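Local coordinates for lipocalin allergen (Canis lupus familiaris, PDB 4ODD), which is a secreted dander allergen of the lipocalin family that probably binds small molecules, at residues 37-42 / 150-155. Numbering follows the deposited sequence.
Sequences YLRGIN and DTDNCP
P155 O takes two hydrogen bonds, both from the guanidinium of R39. R39 NE is the better aligned donor, 3.0 Å from P155 O and in the carbonyl plane. NH2 of R39 comes to P155 O from above that plane. The same guanidinium meets the D152 carboxylate end-on, tip to tip. R39 NH1 lies 2.7 Å from D152 OD2, on its syn lone pair, and forms a salt bridge. R39 NH2 lies 3.0 Å from D152 OD1 in a nearly straight bond (165°), though above the carboxylate plane. The two planes are 38° apart, so the pairing is twisted. R39 NH1 also bonds to L38 O, 3.1 Å away, which ties the head group back to its own strand. The R39 chain bends at its second torsion, and the bonds on all three nitrogens fix the rotation of its head. K16 is a weak, distant second ion partner of D152.

D152 CG stands anti to its backbone N (chi1 -163°), and its carboxylate runs alongside the Y37 ring. D152 CG is 3.5 Å from Y37 CD1. At the ring's far end, Y37 OH hydrogen-bonds T151 OG1 at 2.9 Å. C154 is disulfide-bonded to C62 on strand 62-71, a second anchor for 150-155. The contact fastens the C-terminal tail across the outside of a lipocalin beta-barrel, beside a classic bulge at R39 and G40 opposite N53.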
loop_
_atom_site.group_PDB
_atom_site.type_symbol
_atom_site.label_atom_id
_atom_site.label_comp_id
_atom_site.label_asym_id
_atom_site.label_seq_id
_atom_site.Cartn_x
_atom_site.Cartn_y
_atom_site.Cartn_z
ATOM N N TYR A 37 6.346 4.874 0.540
ATOM C CA TYR A 37 6.665 5.190 -0.841
ATOM C C TYR A 37 7.087 3.920 -1.528
ATOM O O TYR A 37 8.182 3.400 -1.303
ATOM C CB TYR A 37 7.747 6.260 -0.924
ATOM C CG TYR A 37 7.271 7.581 -0.368
ATOM C CD1 TYR A 37 6.505 8.451 -1.150
ATOM C CD2 TYR A 37 7.571 7.963 0.940
ATOM C CE1 TYR A 37 6.064 9.676 -0.651
ATOM C CE2 TYR A 37 7.139 9.177 1.439
ATOM C CZ TYR A 37 6.383 10.024 0.645
ATOM O OH TYR A 37 5.959 11.220 1.169
ATOM N N LEU A 38 6.190 3.400 -2.345
ATOM C CA LEU A 38 6.481 2.179 -3.067
ATOM C C LEU A 38 7.579 2.339 -4.077
ATOM O O LEU A 38 7.744 3.404 -4.687
ATOM C CB LEU A 38 5.227 1.621 -3.716
ATOM C CG LEU A 38 4.895 0.479 -2.752
ATOM C CD1 LEU A 38 3.449 0.544 -2.273
ATOM C CD2 LEU A 38 5.269 -0.890 -3.339
ATOM N N ARG A 39 8.350 1.271 -4.223
ATOM C CA ARG A 39 9.310 1.188 -5.311
ATOM C C ARG A 39 8.906 0.048 -6.222
ATOM O O ARG A 39 8.867 0.208 -7.443
ATOM C CB ARG A 39 10.731 1.000 -4.789
ATOM C CG ARG A 39 11.306 2.276 -4.147
ATOM C CD ARG A 39 11.399 3.410 -5.166
ATOM N NE ARG A 39 11.929 4.636 -4.595
ATOM C CZ ARG A 39 11.183 5.670 -4.225
ATOM N NH1 ARG A 39 9.868 5.626 -4.361
ATOM N NH2 ARG A 39 11.752 6.750 -3.713
ATOM N N GLY A 40 8.578 -1.102 -5.636
ATOM C CA GLY A 40 8.145 -2.217 -6.450
ATOM C C GLY A 40 7.579 -3.386 -5.686
ATOM O O GLY A 40 7.708 -3.492 -4.469
ATOM N N ILE A 41 6.935 -4.279 -6.418
ATOM C CA ILE A 41 6.427 -5.505 -5.838
ATOM C C ILE A 41 6.865 -6.733 -6.624
ATOM O O ILE A 41 6.870 -6.730 -7.862
ATOM C CB ILE A 41 4.913 -5.469 -5.789
ATOM C CG1 ILE A 41 4.470 -4.359 -4.839
ATOM C CG2 ILE A 41 4.373 -6.823 -5.365
ATOM C CD1 ILE A 41 3.011 -3.978 -4.988
ATOM N N ASN A 42 7.225 -7.782 -5.891
ATOM C CA ASN A 42 7.661 -9.037 -6.493
ATOM C C ASN A 42 6.761 -10.163 -6.057
ATOM O O ASN A 42 6.629 -10.420 -4.867
ATOM C CB ASN A 42 9.087 -9.366 -6.072
ATOM C CG ASN A 42 10.004 -8.192 -6.192
ATOM O OD1 ASN A 42 9.940 -7.254 -5.390
ATOM N ND2 ASN A 42 10.872 -8.224 -7.193
ATOM N N ASP A 150 3.705 13.740 -4.852
ATOM C CA ASP A 150 4.634 14.851 -5.083
ATOM C C ASP A 150 5.660 15.079 -3.969
ATOM O O ASP A 150 6.380 16.083 -3.980
ATOM C CB ASP A 150 3.857 16.147 -5.313
ATOM C CG ASP A 150 3.014 16.537 -4.109
ATOM O OD1 ASP A 150 3.158 15.884 -3.044
ATOM O OD2 ASP A 150 2.207 17.486 -4.235
ATOM N N THR A 151 5.715 14.162 -3.011
ATOM C CA THR A 151 6.663 14.271 -1.904
ATOM C C THR A 151 7.638 13.100 -1.857
ATOM O O THR A 151 8.304 12.870 -0.834
ATOM C CB THR A 151 5.949 14.392 -0.547
ATOM O OG1 THR A 151 4.946 13.372 -0.421
ATOM C CG2 THR A 151 5.278 15.743 -0.446
ATOM N N ASP A 152 7.718 12.365 -2.965
ATOM C CA ASP A 152 8.597 11.212 -3.026
ATOM C C ASP A 152 10.009 11.650 -3.355
ATOM O O ASP A 152 10.431 11.579 -4.502
ATOM C CB ASP A 152 8.106 10.196 -4.052
ATOM C CG ASP A 152 8.746 8.834 -3.864
ATOM O OD1 ASP A 152 9.677 8.741 -3.016
ATOM O OD2 ASP A 152 8.323 7.873 -4.567
ATOM N N ASN A 153 10.735 12.091 -2.336
ATOM C CA ASN A 153 12.081 12.592 -2.524
ATOM C C ASN A 153 13.136 11.551 -2.188
ATOM O O ASN A 153 14.318 11.875 -2.070
ATOM C CB ASN A 153 12.295 13.852 -1.677
ATOM C CG ASN A 153 12.175 13.583 -0.180
ATOM O OD1 ASN A 153 13.123 13.133 0.462
ATOM N ND2 ASN A 153 11.006 13.863 0.376
ATOM N N CYS A 154 12.712 10.303 -2.027
ATOM C CA CYS A 154 13.643 9.233 -1.679
ATOM C C CYS A 154 14.323 8.639 -2.917
ATOM O O CYS A 154 13.822 8.791 -4.034
ATOM C CB CYS A 154 12.934 8.154 -0.857
ATOM S SG CYS A 154 12.466 8.705 0.797
ATOM N N PRO A 155 15.470 7.960 -2.720
ATOM C CA PRO A 155 16.281 7.444 -3.832
ATOM C C PRO A 155 15.462 6.637 -4.826
ATOM O O PRO A 155 14.652 5.817 -4.416
ATOM C CB PRO A 155 17.283 6.524 -3.129
ATOM C CG PRO A 155 17.418 7.108 -1.767
ATOM C CD PRO A 155 16.036 7.576 -1.413
#